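Local coordinates for ribosome inactivating type 1 protein (Iris hollandica, PDB 3MVG), which belongs to the type 1 ribosome-inactivating proteins, the single-chain plant members of that family, at residues Gln21-Arg26 / Leu50-Phe55; Leu64-Asn67 / Tyr72-Ala75. All coordinates share one frame; numbering follows the deposited sequence.

Interaction 1 and interaction 2 share one mixed beta sheet, in which strands 49-55 and 61-67 are antiparallel neighbours. Their centres lie about 11 Å apart. Two probable hydrogen bonds tie them together: Leu-66 N to Leu-50 O and Leu-64 N to Val-52 O, both 2.8 Å. Packing adds to this. Phe-51 CE2 lies 3.7 Å from Val-65 CG2, and Leu-54 CD1 lies 3.8 Å from Leu-64 CD1. Val-159 of helix 146-164 touches both Leu-23 and Leu-64, so that helix bridges the two contacts. A bound glycerol, probably from the crystallisation liquor, lies about 3 Å from the Arg-26 side chain (nearest atoms).

Interaction 1 (Gln21-Arg26 / Leu50-Phe55); sequences QNLRNR and LFVRLF
Leu-23 of helix 13-27 packs on Leu-50 and Val-52 in a small, buried, apolar contact between that helix and one face of strand 49-55. The two short segments run nearly antiparallel, at 167°, with their axes 10.3 Å apart. On the helix side, Leu-23 reaches the strand through one methyl group, CD1. Its CG stands opposite the backbone N (chi1 176°), which turns CD1 across to the strand. There it presses on Leu-50 CD2 at 3.5 Å, tighter than usual for two carbons. The same CD1 also meets Val-52 CG2 at 3.8 Å, and those two side chains cross at about a right angle. Residues 50 and 52 alternate along the strand with Phe-51, which points away from the helix. This is helix-on-sheet packing in an alpha/beta part of the ribosome-inactivating fold. One helix turn after Leu-23, Arg-26 CB rests against both methyls of Leu-50, 3.9 Å from CD1 and from CD2. The rest of that side chain bends twice and leads away, where NH2 is hydrogen-bonded to a glycerol. Helix 146-164 also packs on Leu-23, through Val-159 and Ala-163. Arg-24 faces the other way, away from the strand, and forms a salt bridge with Glu-169.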
loop_
_atom_site.group_PDB
_atom_site.type_symbol
_atom_site.label_atom_id
_atom_site.label_comp_id
_atom_site.label_asym_id
_atom_site.label_seq_id
_atom_site.Cartn_x
_atom_site.Cartn_y
_atom_site.Cartn_z
ATOM N N GLN A 21 -5.171 6.828 8.567
ATOM C CA GLN A 21 -6.479 7.110 7.986
ATOM C C GLN A 21 -7.271 8.064 8.872
ATOM O O GLN A 21 -7.902 9.005 8.375
ATOM C CB GLN A 21 -7.257 5.827 7.687
ATOM C CG GLN A 21 -8.528 6.088 6.870
ATOM C CD GLN A 21 -8.240 6.838 5.580
ATOM O OE1 GLN A 21 -7.274 6.547 4.880
ATOM N NE2 GLN A 21 -9.083 7.812 5.257
ATOM N N ASN A 22 -7.242 7.844 10.184
ATOM C CA ASN A 22 -7.875 8.784 11.112
ATOM C C ASN A 22 -7.255 10.175 11.003
ATOM O O ASN A 22 -7.950 11.194 11.064
ATOM C CB ASN A 22 -7.789 8.271 12.550
ATOM C CG ASN A 22 -8.821 7.207 12.849
ATOM O OD1 ASN A 22 -9.937 7.245 12.329
ATOM N ND2 ASN A 22 -8.459 6.256 13.699
ATOM N N LEU A 23 -5.940 10.213 10.826
ATOM C CA LEU A 23 -5.249 11.465 10.613
ATOM C C LEU A 23 -5.741 12.181 9.337
ATOM O O LEU A 23 -6.081 13.365 9.372
ATOM C CB LEU A 23 -3.741 11.212 10.587
ATOM C CG LEU A 23 -2.859 12.414 10.281
ATOM C CD1 LEU A 23 -3.026 13.516 11.307
ATOM C CD2 LEU A 23 -1.417 11.970 10.220
ATOM N N ARG A 24 -5.815 11.454 8.229
ATOM C CA ARG A 24 -6.312 12.033 6.979
ATOM C C ARG A 24 -7.730 12.567 7.151
ATOM O O ARG A 24 -8.058 13.635 6.634
ATOM C CB ARG A 24 -6.291 11.010 5.843
ATOM C CG ARG A 24 -4.906 10.569 5.411
ATOM C CD ARG A 24 -4.972 9.720 4.137
ATOM N NE ARG A 24 -3.675 9.087 3.923
ATOM C CZ ARG A 24 -3.352 7.853 4.307
ATOM N NH1 ARG A 24 -4.264 7.048 4.847
ATOM N NH2 ARG A 24 -2.115 7.423 4.132
ATOM N N ASN A 25 -8.568 11.826 7.872
ATOM C CA ASN A 25 -9.963 12.226 8.068
ATOM C C ASN A 25 -10.102 13.537 8.839
ATOM O O ASN A 25 -11.004 14.335 8.561
ATOM C CB ASN A 25 -10.750 11.104 8.754
ATOM C CG ASN A 25 -10.941 9.892 7.865
ATOM O OD1 ASN A 25 -10.722 9.929 6.659
ATOM N ND2 ASN A 25 -11.354 8.789 8.476
ATOM N N ARG A 26 -9.202 13.769 9.786
ATOM C CA ARG A 26 -9.198 15.014 10.552
ATOM C C ARG A 26 -8.513 16.170 9.823
ATOM O O ARG A 26 -8.891 17.327 9.997
ATOM C CB ARG A 26 -8.552 14.814 11.928
ATOM C CG ARG A 26 -9.200 13.737 12.829
ATOM C CD ARG A 26 -10.589 14.108 13.381
ATOM N NE ARG A 26 -11.640 14.062 12.361
ATOM C CZ ARG A 26 -12.176 12.944 11.878
ATOM N NH1 ARG A 26 -11.774 11.755 12.327
ATOM N NH2 ARG A 26 -13.115 13.011 10.948
ATOM N N LEU A 50 -3.970 20.721 14.089
ATOM C CA LEU A 50 -4.257 19.375 14.539
ATOM C C LEU A 50 -3.066 18.901 15.354
ATOM O O LEU A 50 -1.921 19.135 14.979
ATOM C CB LEU A 50 -4.498 18.462 13.330
ATOM C CG LEU A 50 -4.938 17.036 13.636
ATOM C CD1 LEU A 50 -6.319 17.009 14.260
ATOM C CD2 LEU A 50 -4.930 16.231 12.359
ATOM N N PHE A 51 -3.333 18.251 16.478
ATOM C CA PHE A 51 -2.277 17.669 17.303
ATOM C C PHE A 51 -2.151 16.181 16.999
ATOM O O PHE A 51 -3.164 15.480 16.877
ATOM C CB PHE A 51 -2.608 17.830 18.789
ATOM C CG PHE A 51 -2.357 19.215 19.360
ATOM C CD1 PHE A 51 -2.556 19.428 20.716
ATOM C CD2 PHE A 51 -1.901 20.284 18.585
ATOM C CE1 PHE A 51 -2.336 20.683 21.301
ATOM C CE2 PHE A 51 -1.682 21.550 19.163
ATOM C CZ PHE A 51 -1.898 21.740 20.524
ATOM N N VAL A 52 -0.913 15.699 16.928
ATOM C CA VAL A 52 -0.623 14.289 16.721
ATOM C C VAL A 52 0.280 13.858 17.863
ATOM O O VAL A 52 1.457 14.218 17.903
ATOM C CB VAL A 52 0.063 14.035 15.358
ATOM C CG1 VAL A 52 0.391 12.555 15.187
ATOM C CG2 VAL A 52 -0.839 14.489 14.232
ATOM N N ARG A 53 -0.291 13.125 18.817
ATOM C CA ARG A 53 0.458 12.696 19.985
ATOM C C ARG A 53 1.070 11.330 19.737
ATOM O O ARG A 53 0.360 10.363 19.437
ATOM C CB ARG A 53 -0.420 12.703 21.239
ATOM C CG ARG A 53 0.380 12.434 22.517
ATOM C CD ARG A 53 -0.272 12.964 23.790
ATOM N NE ARG A 53 -1.692 12.635 23.888
ATOM C CZ ARG A 53 -2.667 13.537 23.962
ATOM N NH1 ARG A 53 -3.930 13.142 24.046
ATOM N NH2 ARG A 53 -2.387 14.835 23.955
ATOM N N LEU A 54 2.393 11.266 19.843
ATOM C CA LEU A 54 3.151 10.063 19.528
ATOM C C LEU A 54 3.865 9.557 20.761
ATOM O O LEU A 54 4.484 10.338 21.476
ATOM C CB LEU A 54 4.193 10.375 18.458
ATOM C CG LEU A 54 3.692 10.953 17.134
ATOM C CD1 LEU A 54 4.874 11.338 16.278
ATOM C CD2 LEU A 54 2.824 9.937 16.421
ATOM N N PHE A 55 3.819 8.243 20.974
ATOM C CA PHE A 55 4.385 7.607 22.175
ATOM C C PHE A 55 5.512 6.654 21.808
ATOM O O PHE A 55 5.358 5.819 20.913
ATOM C CB PHE A 55 3.300 6.829 22.927
ATOM C CG PHE A 55 2.214 7.689 23.526
ATOM C CD1 PHE A 55 1.187 8.196 22.742
ATOM C CD2 PHE A 55 2.196 7.955 24.896
ATOM C CE1 PHE A 55 0.175 8.975 23.300
ATOM C CE2 PHE A 55 1.179 8.731 25.466
ATOM C CZ PHE A 55 0.172 9.241 24.670
#

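Interaction 2 (Leu64-Asn67 / Tyr72-Ala75); sequences LVLN and YVVA
Three backbone hydrogen bonds join Leu-64-Asn-67 to Tyr-72-Ala-75, two strands of an antiparallel hairpin. Val-65 is gripped at both its N and its O. Its N gives to Ala-75 O at 2.8 Å, and its O takes Val-74 N at 2.8 Å. Nearer the turn, Asn-67 N gives to Tyr-72 O at 2.9 Å. All three bonds are nearly straight at the hydrogen. Two CA-H...O contacts supplement them: Val-73 CA approaches Val-65 O, and Leu-66 CA approaches Tyr-72 O.

A beta bulge shifts the register by one residue. Val-65 pairs with Ala-75, yet Leu-66 pairs with Val-73, so Val-74 is the extra residue. Its psi of -16° departs from extended strand geometry. The segments cross at 122°, well away from a plain antiparallel run.

Apolar packing falls on both faces of the sheet. On one, Val-73 CG2 meets two leucine methyls: Leu-64 CD1 at 4.1 Å and, in one of the two conformers of Leu-66, its CD1 at 4.1 Å. Helix 146-164 covers this side, with Ile-156 against Val-73. On the other, Val-65 CG2 lies 4.0 Å from Ala-75 CB. Tyr-95 of helix 92-95 touches both of these residues and Val-74. The bulged Val-74 uses both its methyls. CG2, set between its own backbone N and carbonyl carbon, meets Val-65 CG1 at 3.7 Å, while CG1 meets Asn-67 CB at 3.9 Å.

The polar ends turn to other partners: Asn-67 OD1 takes the N-H of Val-69 in the connecting turn, its ND2 binds Gln-42 OE1, and Tyr-72 OH is hydrogen-bonded to Gly-106 O.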
loop_
_atom_site.group_PDB
_atom_site.type_symbol
_atom_site.label_atom_id
_atom_site.label_comp_id
_atom_site.label_asym_id
_atom_site.label_seq_id
_atom_site.Cartn_x
_atom_site.Cartn_y
_atom_site.Cartn_z
ATOM N N LEU A 64 3.157 16.453 17.998
ATOM C CA LEU A 64 3.381 17.269 16.815
ATOM C C LEU A 64 2.188 18.183 16.594
ATOM O O LEU A 64 1.040 17.787 16.832
ATOM C CB LEU A 64 3.552 16.395 15.579
ATOM C CG LEU A 64 4.680 15.365 15.563
ATOM C CD1 LEU A 64 4.602 14.552 14.281
ATOM C CD2 LEU A 64 6.033 16.048 15.685
ATOM N N VAL A 65 2.457 19.402 16.148
ATOM C CA VAL A 65 1.400 20.310 15.729
ATOM C C VAL A 65 1.444 20.366 14.216
ATOM O O VAL A 65 2.467 20.739 13.633
ATOM C CB VAL A 65 1.581 21.719 16.328
ATOM C CG1 VAL A 65 0.404 22.620 15.948
ATOM C CG2 VAL A 65 1.751 21.636 17.845
ATOM N N LEU A 66 0.351 19.959 13.581
ATOM C CA LEU A 66 0.241 20.036 12.136
ATOM C C LEU A 66 -0.662 21.187 11.739
ATOM O O LEU A 66 -1.600 21.541 12.452
ATOM C CB LEU A 66 -0.289 18.723 11.554
ATOM C CG LEU A 66 0.759 17.624 11.334
ATOM C CD1 LEU A 66 1.400 17.182 12.648
ATOM C CD2 LEU A 66 0.133 16.441 10.605
ATOM N N ASN A 67 -0.341 21.783 10.598
ATOM C CA ASN A 67 -1.225 22.714 9.934
ATOM C C ASN A 67 -2.097 21.874 9.000
ATOM O O ASN A 67 -1.590 21.190 8.115
ATOM C CB ASN A 67 -0.396 23.734 9.163
ATOM C CG ASN A 67 -1.237 24.779 8.452
ATOM O OD1 ASN A 67 -2.467 24.748 8.478
ATOM N ND2 ASN A 67 -0.561 25.727 7.811
ATOM N N TYR A 72 1.421 19.518 7.373
ATOM C CA TYR A 72 2.837 19.572 7.727
ATOM C C TYR A 72 3.077 20.060 9.155
ATOM O O TYR A 72 2.283 20.793 9.732
ATOM C CB TYR A 72 3.581 20.478 6.746
ATOM C CG TYR A 72 5.035 20.117 6.522
ATOM C CD1 TYR A 72 6.065 20.869 7.097
ATOM C CD2 TYR A 72 5.376 19.033 5.720
ATOM C CE1 TYR A 72 7.405 20.553 6.863
ATOM C CE2 TYR A 72 6.702 18.713 5.467
ATOM C CZ TYR A 72 7.709 19.473 6.048
ATOM O OH TYR A 72 9.024 19.138 5.805
ATOM N N VAL A 73 4.213 19.652 9.708
ATOM C CA VAL A 73 4.586 19.989 11.083
ATOM C C VAL A 73 4.995 21.456 11.192
ATOM O O VAL A 73 5.791 21.927 10.376
ATOM C CB VAL A 73 5.743 19.075 11.566
ATOM C CG1 VAL A 73 6.238 19.493 12.940
ATOM C CG2 VAL A 73 5.304 17.618 11.598
ATOM N N VAL A 74 4.459 22.161 12.195
ATOM C CA VAL A 74 4.841 23.553 12.471
ATOM C C VAL A 74 5.492 23.731 13.849
ATOM O O VAL A 74 6.153 24.744 14.113
ATOM C CB VAL A 74 3.640 24.539 12.345
ATOM C CG1 VAL A 74 3.023 24.473 10.939
ATOM C CG2 VAL A 74 2.583 24.282 13.427
ATOM N N ALA A 75 5.327 22.738 14.719
ATOM C CA ALA A 75 5.790 22.822 16.102
ATOM C C ALA A 75 5.662 21.457 16.736
ATOM O O ALA A 75 5.031 20.560 16.174
ATOM C CB ALA A 75 4.957 23.831 16.872
#